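Local coordinates for alkylpurine DNA glycosylase AlkC (Pseudomonas fluorescens, PDB 5VHV), which excises alkylated purine bases from DNA as a base excision repair glycosylase that works without flipping the damaged nucleotide out, at residues I293-S298 and G339-H344. Residues are numbered along the deposited sequence; the frame is centred on the assembly and turned at random.
Sequences IDYVKS and GRHVVH. With nucleotides of chain C.
Asp294 and His344 form a histidine–carboxylate hydrogen bond, His344 NE2 to Asp294 OD2, 2.7 Å. The carboxylate oxygen lies in the imidazole plane, while the NE2 donor stands above the carboxylate plane. Between the backbones, Asp294 N donates to Val342 O at 2.9 Å, nearly straight at 170°. On the other half of this pair a water replaces the direct bond: it donates to Asp294 O and Arg340 O and accepts from Val342 N.

His341 carries the packing. Val296 CG2 sits over one face of its ring, 4.0 Å from the centroid, a CH-pi contact. Tyr295 CD1 meets the ring edge at His341 CD2, 3.8 Å away. ND1 donates to Gly339 O at 3.0 Å, and a second water joins NE2 to Val296 O; both partners lie in the ring plane and would fix its rotation. An alanine here would probably leave Val296 CG2 without its aromatic face and that water without its imidazole partner.

Further along 293-298, Lys297 NZ bonds a phosphate oxygen of DC4 of chain C, and Ser298 N one of DT3 of chain C. Strand 339-347 runs antiparallel to both 285-294 and 350-359, between them in the C-terminal sheet, where Phe357 stacks on His341.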
# COMPACT_ATOMS: atom_id res chain seq x y z
N ILE A 293 20.74 4.28 6.66
CA ILE A 293 21.16 4.51 8.04
C ILE A 293 21.14 3.20 8.80
O ILE A 293 20.13 2.47 8.79
CB ILE A 293 20.26 5.55 8.74
CG1 ILE A 293 20.28 6.87 7.96
CG2 ILE A 293 20.75 5.74 10.19
CD1 ILE A 293 19.39 7.97 8.59
N ASP A 294 22.24 2.91 9.49
CA ASP A 294 22.30 1.83 10.46
C ASP A 294 21.83 2.37 11.80
O ASP A 294 22.61 2.91 12.57
CB ASP A 294 23.73 1.32 10.61
CG ASP A 294 24.24 0.61 9.37
OD1 ASP A 294 23.42 0.05 8.61
OD2 ASP A 294 25.47 0.60 9.16
N TYR A 295 20.53 2.27 12.08
CA TYR A 295 20.02 2.80 13.34
C TYR A 295 20.45 1.96 14.55
O TYR A 295 20.44 0.73 14.51
CB TYR A 295 18.51 2.84 13.29
CG TYR A 295 17.94 3.95 12.43
CD1 TYR A 295 17.78 5.23 12.95
CD2 TYR A 295 17.52 3.70 11.14
CE1 TYR A 295 17.21 6.24 12.19
CE2 TYR A 295 16.95 4.71 10.36
CZ TYR A 295 16.81 5.97 10.89
OH TYR A 295 16.23 6.93 10.13
N VAL A 296 20.77 2.65 15.65
CA VAL A 296 20.89 1.97 16.94
C VAL A 296 19.49 1.65 17.46
O VAL A 296 18.61 2.53 17.49
CB VAL A 296 21.64 2.86 17.95
CG1 VAL A 296 21.79 2.14 19.31
CG2 VAL A 296 23.01 3.29 17.40
N LYS A 297 19.29 0.42 17.91
CA LYS A 297 18.00 -0.00 18.45
C LYS A 297 18.15 -0.31 19.93
O LYS A 297 19.23 -0.21 20.52
CB LYS A 297 17.45 -1.22 17.68
CG LYS A 297 17.37 -1.04 16.16
CD LYS A 297 16.57 0.20 15.72
CE LYS A 297 15.15 0.24 16.29
NZ LYS A 297 14.31 1.28 15.58
N SER A 298 17.03 -0.69 20.55
CA SER A 298 17.02 -0.97 21.98
C SER A 298 18.08 -2.00 22.33
O SER A 298 18.76 -1.91 23.36
CB SER A 298 15.64 -1.47 22.41
OG SER A 298 15.61 -1.69 23.81
N GLY A 339 23.78 6.84 20.36
CA GLY A 339 25.02 6.25 19.93
C GLY A 339 25.36 6.61 18.50
O GLY A 339 24.74 7.49 17.88
N ARG A 340 26.34 5.89 17.98
CA ARG A 340 26.89 6.12 16.65
C ARG A 340 25.94 5.59 15.60
O ARG A 340 25.61 4.39 15.59
CB ARG A 340 28.27 5.47 16.54
CG ARG A 340 28.88 5.46 15.13
CD ARG A 340 30.20 4.65 15.11
NE ARG A 340 31.15 5.24 16.03
CZ ARG A 340 31.96 4.57 16.83
NH1 ARG A 340 31.98 3.23 16.84
NH2 ARG A 340 32.76 5.25 17.63
N HIS A 341 25.51 6.47 14.70
CA HIS A 341 24.65 6.13 13.57
C HIS A 341 25.47 6.28 12.30
O HIS A 341 25.96 7.37 12.00
CB HIS A 341 23.42 7.03 13.53
CG HIS A 341 22.38 6.68 14.54
ND1 HIS A 341 22.59 6.79 15.90
CD2 HIS A 341 21.11 6.22 14.39
CE1 HIS A 341 21.50 6.41 16.55
NE2 HIS A 341 20.59 6.06 15.66
N VAL A 342 25.62 5.19 11.55
CA VAL A 342 26.40 5.20 10.32
C VAL A 342 25.47 5.39 9.13
O VAL A 342 24.40 4.77 9.06
CB VAL A 342 27.23 3.91 10.19
CG1 VAL A 342 28.06 3.94 8.90
CG2 VAL A 342 28.14 3.73 11.41
N VAL A 343 25.89 6.24 8.19
CA VAL A 343 25.12 6.61 6.99
C VAL A 343 25.93 6.16 5.79
O VAL A 343 27.11 6.55 5.66
CB VAL A 343 24.85 8.12 6.93
CG1 VAL A 343 24.01 8.48 5.71
CG2 VAL A 343 24.15 8.57 8.20
N HIS A 344 25.33 5.33 4.93
CA HIS A 344 26.00 4.82 3.73
C HIS A 344 25.40 5.43 2.47
O HIS A 344 24.18 5.54 2.36
CB HIS A 344 25.89 3.29 3.62
CG HIS A 344 26.30 2.55 4.86
ND1 HIS A 344 27.60 2.17 5.09
CD2 HIS A 344 25.57 2.10 5.90
CE1 HIS A 344 27.66 1.53 6.25
NE2 HIS A 344 26.44 1.48 6.76
P DT C 3 13.02 -1.03 19.25
OP1 DT C 3 14.49 -1.23 19.33
OP2 DT C 3 12.38 0.28 19.46
O5' DT C 3 12.43 -1.55 17.87
C5' DT C 3 12.90 -2.76 17.37
C4' DT C 3 12.15 -3.16 16.12
O4' DT C 3 10.78 -3.44 16.44
C3' DT C 3 12.09 -2.10 15.02
O3' DT C 3 13.10 -2.35 14.07
C2' DT C 3 10.66 -2.24 14.44
C1' DT C 3 10.07 -3.41 15.23
N1 DT C 3 8.62 -3.31 15.56
C2 DT C 3 7.74 -4.20 14.97
O2 DT C 3 8.08 -5.01 14.13
N3 DT C 3 6.44 -4.08 15.39
C4 DT C 3 5.94 -3.20 16.32
O4 DT C 3 4.76 -3.17 16.62
C5 DT C 3 6.92 -2.31 16.92
C7 DT C 3 6.51 -1.31 17.94
C6 DT C 3 8.20 -2.42 16.52
P DC C 4 13.42 -1.28 12.91
OP1 DC C 4 14.76 -1.71 12.44
OP2 DC C 4 13.16 0.12 13.34
O5' DC C 4 12.37 -1.66 11.78
C5' DC C 4 12.48 -2.93 11.15
C4' DC C 4 11.29 -3.17 10.25
O4' DC C 4 10.09 -3.30 11.04
C3' DC C 4 11.03 -2.03 9.27
O3' DC C 4 11.29 -2.48 7.95
C2' DC C 4 9.56 -1.65 9.49
C1' DC C 4 9.01 -2.82 10.29
N1 DC C 4 7.90 -2.47 11.22
C2 DC C 4 6.69 -3.17 11.11
O2 DC C 4 6.58 -4.05 10.26
N3 DC C 4 5.68 -2.88 11.97
C4 DC C 4 5.84 -1.92 12.88
N4 DC C 4 4.79 -1.66 13.68
C5 DC C 4 7.06 -1.18 13.01
C6 DC C 4 8.05 -1.48 12.15
O HOH W 1 25.05 2.72 13.38
O HOH W 2 18.16 4.99 16.79